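Local coordinates for lysin (Enterococcus phage IMEEF1, PDB 6IST), which probably cleaves the peptidoglycan of enterococcal cell walls through its CHAP-type cysteine peptidase domain and binds a calcium ion, at residues 182-194 with 225-237. Sequence-based numbering, arbitrary orientation.
Sequences QWFVIGGKRIYLP and LKMMEAALPQVKV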
loop_
_atom_site.group_PDB
_atom_site.type_symbol
_atom_site.label_atom_id
_atom_site.label_comp_id
_atom_site.label_asym_id
_atom_site.label_seq_id
_atom_site.Cartn_x
_atom_site.Cartn_y
_atom_site.Cartn_z
ATOM N N GLN C 182 14.211 2.200 -0.943
ATOM C CA GLN C 182 12.821 2.510 -0.808
ATOM C C GLN C 182 12.233 2.594 -2.240
ATOM O O GLN C 182 12.882 3.237 -3.132
ATOM C CB GLN C 182 12.643 3.844 -0.088
ATOM C CG GLN C 182 13.264 3.951 1.303
ATOM C CD GLN C 182 12.661 5.025 2.165
ATOM O OE1 GLN C 182 11.448 5.363 2.043
ATOM N NE2 GLN C 182 13.487 5.589 3.056
ATOM N N TRP C 183 11.025 2.041 -2.419
ATOM C CA TRP C 183 10.347 1.963 -3.683
ATOM C C TRP C 183 8.936 2.496 -3.554
ATOM O O TRP C 183 8.343 2.324 -2.520
ATOM C CB TRP C 183 10.309 0.515 -4.162
ATOM C CG TRP C 183 11.608 -0.005 -4.627
ATOM C CD1 TRP C 183 12.640 -0.434 -3.876
ATOM C CD2 TRP C 183 12.011 -0.135 -5.993
ATOM N NE1 TRP C 183 13.684 -0.814 -4.675
ATOM C CE2 TRP C 183 13.309 -0.674 -5.990
ATOM C CE3 TRP C 183 11.380 0.150 -7.208
ATOM C CZ2 TRP C 183 13.998 -0.953 -7.158
ATOM C CZ3 TRP C 183 12.046 -0.155 -8.382
ATOM C CH2 TRP C 183 13.338 -0.718 -8.352
ATOM N N PHE C 184 8.433 3.142 -4.594
ATOM C CA PHE C 184 7.088 3.762 -4.613
ATOM C C PHE C 184 6.261 3.139 -5.679
ATOM O O PHE C 184 6.658 3.102 -6.814
ATOM C CB PHE C 184 7.275 5.227 -4.808
ATOM C CG PHE C 184 6.023 6.070 -4.815
ATOM C CD1 PHE C 184 5.038 5.909 -3.893
ATOM C CD2 PHE C 184 5.916 7.091 -5.744
ATOM C CE1 PHE C 184 3.923 6.715 -3.920
ATOM C CE2 PHE C 184 4.818 7.931 -5.772
ATOM C CZ PHE C 184 3.810 7.721 -4.851
ATOM N N VAL C 185 5.074 2.679 -5.306
ATOM C CA VAL C 185 4.123 2.135 -6.237
ATOM C C VAL C 185 3.089 3.187 -6.517
ATOM O O VAL C 185 2.520 3.758 -5.581
ATOM C CB VAL C 185 3.473 0.865 -5.628
ATOM C CG1 VAL C 185 2.349 0.328 -6.499
ATOM C CG2 VAL C 185 4.570 -0.152 -5.399
ATOM N N ILE C 186 2.905 3.483 -7.804
ATOM C CA ILE C 186 1.953 4.474 -8.254
ATOM C C ILE C 186 1.596 4.186 -9.707
ATOM O O ILE C 186 2.469 3.865 -10.495
ATOM C CB ILE C 186 2.539 5.911 -8.140
ATOM C CG1 ILE C 186 1.555 6.955 -8.668
ATOM C CG2 ILE C 186 3.882 6.028 -8.829
ATOM C CD1 ILE C 186 1.830 8.379 -8.282
ATOM N N GLY C 187 0.315 4.320 -10.018
ATOM C CA GLY C 187 -0.200 4.062 -11.399
ATOM C C GLY C 187 0.133 2.692 -11.959
ATOM O O GLY C 187 0.357 2.552 -13.147
ATOM N N GLY C 188 0.174 1.672 -11.114
ATOM C CA GLY C 188 0.538 0.353 -11.580
ATOM C C GLY C 188 2.011 0.222 -11.939
ATOM O O GLY C 188 2.370 -0.728 -12.610
ATOM N N LYS C 189 2.844 1.154 -11.487
ATOM C CA LYS C 189 4.287 1.120 -11.749
ATOM C C LYS C 189 5.060 1.188 -10.421
ATOM O O LYS C 189 4.532 1.480 -9.379
ATOM C CB LYS C 189 4.764 2.294 -12.601
ATOM C CG LYS C 189 3.948 2.671 -13.820
ATOM C CD LYS C 189 3.789 1.526 -14.755
ATOM C CE LYS C 189 3.475 1.966 -16.184
ATOM N NZ LYS C 189 2.533 3.092 -16.311
ATOM N N ARG C 190 6.331 0.920 -10.490
ATOM C CA ARG C 190 7.161 1.041 -9.327
ATOM C C ARG C 190 8.351 1.962 -9.602
ATOM O O ARG C 190 8.986 1.912 -10.648
ATOM C CB ARG C 190 7.545 -0.309 -8.776
ATOM C CG ARG C 190 8.434 -1.124 -9.621
ATOM C CD ARG C 190 8.419 -2.593 -9.135
ATOM N NE ARG C 190 8.998 -3.384 -10.209
ATOM C CZ ARG C 190 10.287 -3.604 -10.393
ATOM N NH1 ARG C 190 11.209 -3.193 -9.526
ATOM N NH2 ARG C 190 10.660 -4.300 -11.445
ATOM N N ILE C 191 8.642 2.827 -8.665
ATOM C CA ILE C 191 9.721 3.814 -8.822
ATOM C C ILE C 191 10.708 3.662 -7.696
ATOM O O ILE C 191 10.313 3.707 -6.574
ATOM C CB ILE C 191 9.167 5.243 -8.787
ATOM C CG1 ILE C 191 8.062 5.355 -9.852
ATOM C CG2 ILE C 191 10.317 6.249 -8.965
ATOM C CD1 ILE C 191 7.499 6.748 -10.067
ATOM N N TYR C 192 11.979 3.429 -7.997
ATOM C CA TYR C 192 13.053 3.496 -7.022
ATOM C C TYR C 192 13.251 4.942 -6.576
ATOM O O TYR C 192 13.334 5.865 -7.399
ATOM C CB TYR C 192 14.374 2.894 -7.547
ATOM C CG TYR C 192 15.544 3.198 -6.677
ATOM C CD1 TYR C 192 15.650 2.614 -5.431
ATOM C CD2 TYR C 192 16.577 4.042 -7.105
ATOM C CE1 TYR C 192 16.721 2.905 -4.587
ATOM C CE2 TYR C 192 17.651 4.334 -6.283
ATOM C CZ TYR C 192 17.728 3.741 -5.034
ATOM O OH TYR C 192 18.747 3.967 -4.191
ATOM N N LEU C 193 13.204 5.165 -5.264
ATOM C CA LEU C 193 13.359 6.491 -4.717
ATOM C C LEU C 193 14.850 6.776 -4.352
ATOM O O LEU C 193 15.358 6.287 -3.381
ATOM C CB LEU C 193 12.491 6.612 -3.468
ATOM C CG LEU C 193 10.996 6.427 -3.699
ATOM C CD1 LEU C 193 10.339 6.296 -2.319
ATOM C CD2 LEU C 193 10.328 7.453 -4.600
ATOM N N PRO C 194 15.553 7.613 -5.132
ATOM C CA PRO C 194 17.015 7.743 -4.917
ATOM C C PRO C 194 17.469 8.544 -3.707
ATOM O O PRO C 194 18.563 8.292 -3.196
ATOM C CB PRO C 194 17.527 8.401 -6.214
ATOM C CG PRO C 194 16.391 8.355 -7.164
ATOM C CD PRO C 194 15.109 8.227 -6.389
ATOM N N LEU C 225 7.466 -9.890 -3.034
ATOM C CA LEU C 225 8.233 -8.937 -3.806
ATOM C C LEU C 225 8.324 -9.400 -5.249
ATOM O O LEU C 225 8.181 -8.587 -6.164
ATOM C CB LEU C 225 9.622 -8.738 -3.253
ATOM C CG LEU C 225 10.509 -7.748 -3.984
ATOM C CD1 LEU C 225 9.844 -6.365 -3.911
ATOM C CD2 LEU C 225 11.933 -7.700 -3.480
ATOM N N LYS C 226 8.641 -10.661 -5.469
ATOM C CA LYS C 226 8.710 -11.113 -6.898
ATOM C C LYS C 226 7.431 -10.922 -7.682
ATOM O O LYS C 226 7.474 -10.539 -8.882
ATOM C CB LYS C 226 9.246 -12.544 -7.024
ATOM C CG LYS C 226 10.644 -12.656 -6.449
ATOM C CD LYS C 226 11.546 -13.638 -7.149
ATOM C CE LYS C 226 12.956 -13.553 -6.571
ATOM N NZ LYS C 226 13.614 -12.236 -6.869
ATOM N N MET C 227 6.287 -11.109 -7.017
ATOM C CA MET C 227 5.019 -10.889 -7.690
ATOM C C MET C 227 4.843 -9.404 -7.957
ATOM O O MET C 227 4.406 -8.972 -9.055
ATOM C CB MET C 227 3.832 -11.433 -6.835
ATOM C CG MET C 227 3.753 -12.979 -6.841
ATOM S SD MET C 227 2.286 -13.722 -6.019
ATOM C CE MET C 227 2.631 -13.287 -4.370
ATOM N N MET C 228 5.124 -8.589 -6.954
ATOM C CA MET C 228 5.005 -7.146 -7.163
ATOM C C MET C 228 5.924 -6.713 -8.291
ATOM O O MET C 228 5.508 -5.959 -9.182
ATOM C CB MET C 228 5.322 -6.321 -5.854
ATOM C CG MET C 228 4.102 -6.155 -4.939
ATOM S SD MET C 228 4.330 -4.950 -3.558
ATOM C CE MET C 228 5.691 -5.745 -2.703
ATOM N N GLU C 229 7.129 -7.224 -8.325
ATOM C CA GLU C 229 8.078 -6.728 -9.326
ATOM C C GLU C 229 7.656 -7.196 -10.726
ATOM O O GLU C 229 7.965 -6.525 -11.721
ATOM C CB GLU C 229 9.519 -7.164 -9.019
ATOM C CG GLU C 229 10.056 -6.495 -7.745
ATOM C CD GLU C 229 11.507 -6.823 -7.451
ATOM O OE1 GLU C 229 12.245 -5.939 -6.931
ATOM O OE2 GLU C 229 11.928 -7.958 -7.760
ATOM N N ALA C 230 6.969 -8.319 -10.812
ATOM C CA ALA C 230 6.515 -8.806 -12.116
ATOM C C ALA C 230 5.267 -8.139 -12.587
ATOM O O ALA C 230 5.062 -8.072 -13.765
ATOM C CB ALA C 230 6.314 -10.302 -12.120
ATOM N N ALA C 231 4.393 -7.735 -11.681
ATOM C CA ALA C 231 3.167 -7.092 -12.029
ATOM C C ALA C 231 3.313 -5.582 -12.293
ATOM O O ALA C 231 2.496 -5.015 -13.015
ATOM C CB ALA C 231 2.110 -7.352 -10.953
ATOM N N LEU C 232 4.305 -4.923 -11.690
ATOM C CA LEU C 232 4.381 -3.465 -11.704
ATOM C C LEU C 232 5.683 -3.096 -12.397
ATOM O O LEU C 232 6.725 -3.179 -11.800
ATOM C CB LEU C 232 4.425 -2.945 -10.288
ATOM C CG LEU C 232 3.277 -3.367 -9.357
ATOM C CD1 LEU C 232 3.689 -3.007 -7.937
ATOM C CD2 LEU C 232 1.986 -2.674 -9.697
ATOM N N PRO C 233 5.628 -2.728 -13.671
ATOM C CA PRO C 233 6.898 -2.385 -14.309
ATOM C C PRO C 233 7.606 -1.224 -13.637
ATOM O O PRO C 233 6.976 -0.311 -13.120
ATOM C CB PRO C 233 6.493 -1.963 -15.723
ATOM C CG PRO C 233 5.074 -2.431 -15.894
ATOM C CD PRO C 233 4.481 -2.472 -14.517
ATOM N N GLN C 234 8.925 -1.265 -13.699
ATOM C CA GLN C 234 9.723 -0.195 -13.172
ATOM C C GLN C 234 9.707 1.002 -14.096
ATOM O O GLN C 234 9.808 0.835 -15.266
ATOM C CB GLN C 234 11.144 -0.664 -12.975
ATOM C CG GLN C 234 11.986 0.471 -12.442
ATOM C CD GLN C 234 13.378 0.035 -12.049
ATOM O OE1 GLN C 234 13.763 -1.089 -12.304
ATOM N NE2 GLN C 234 14.130 0.933 -11.434
ATOM N N VAL C 235 9.584 2.206 -13.558
ATOM C CA VAL C 235 9.857 3.405 -14.314
ATOM C C VAL C 235 10.828 4.278 -13.548
ATOM O O VAL C 235 10.853 4.252 -12.329
ATOM C CB VAL C 235 8.575 4.189 -14.653
ATOM C CG1 VAL C 235 7.630 3.350 -15.513
ATOM C CG2 VAL C 235 7.891 4.688 -13.398
ATOM N N LYS C 236 11.598 5.068 -14.282
ATOM C CA LYS C 236 12.718 5.830 -13.725
ATOM C C LYS C 236 12.341 7.276 -13.550
ATOM O O LYS C 236 11.668 7.855 -14.375
ATOM C CB LYS C 236 13.927 5.805 -14.653
ATOM C CG LYS C 236 15.048 4.914 -14.165
ATOM C CD LYS C 236 14.776 3.492 -14.551
ATOM C CE LYS C 236 15.811 2.548 -13.984
ATOM N NZ LYS C 236 17.143 2.674 -14.617
ATOM N N VAL C 237 12.849 7.869 -12.490
ATOM C CA VAL C 237 12.720 9.289 -12.277
ATOM C C VAL C 237 14.103 9.894 -12.021
ATOM O O VAL C 237 14.981 9.215 -11.478
ATOM C CB VAL C 237 11.770 9.554 -11.109
ATOM C CG1 VAL C 237 12.460 9.322 -9.756
ATOM C CG2 VAL C 237 11.201 10.955 -11.227
HETATM O O HOH W 1 11.609 -3.373 -6.486
HETATM O O HOH W 2 12.955 3.398 -10.794
HETATM O O HOH W 3 14.216 5.938 -9.994
#
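Arg190 slots its guanidinium into a groove between the end of helix 223-231 and the chain that leaves it. Glu229 CB sits over the centre of one face, 3.8 Å above the plane, and Gln234 CB over the opposite face. With chi1 at 67°, CG lies between the backbone N and carbonyl carbon, and the extended chain beyond carries NE to Leu232 O at 2.8 Å, almost in line with that C=O, though bent at the hydrogen (134°). The Glu229 carboxylate, also paired with Lys173, is linked to NH1 through a water over the Trp183 ring that holds OE1 well and NH1 only weakly. Arg190 N bonds Pro233 O (3.0 Å) and Val235 N bonds Arg190 O, a single bridge from the C-terminal tail to edge strand 189-192. Leu232 is the apolar bump: CD1 rests against both Val185 methyls (3.9 Å each), and CD2 lies by the Gly188 carbonyl of the type I' turn. Val235 CG2 nestles against Ile191 CG1 at 3.6 Å, while Val237 CG1 meets Ile191 CG2. Gln234 brings its amide up to Trp183 CH2, CD at the ring's edge, planes 65° apart. The two hydrocarbon covers and the NE bond probably fix the guanidinium's orientation; Glu229 probably offsets its charge only in part, at long range.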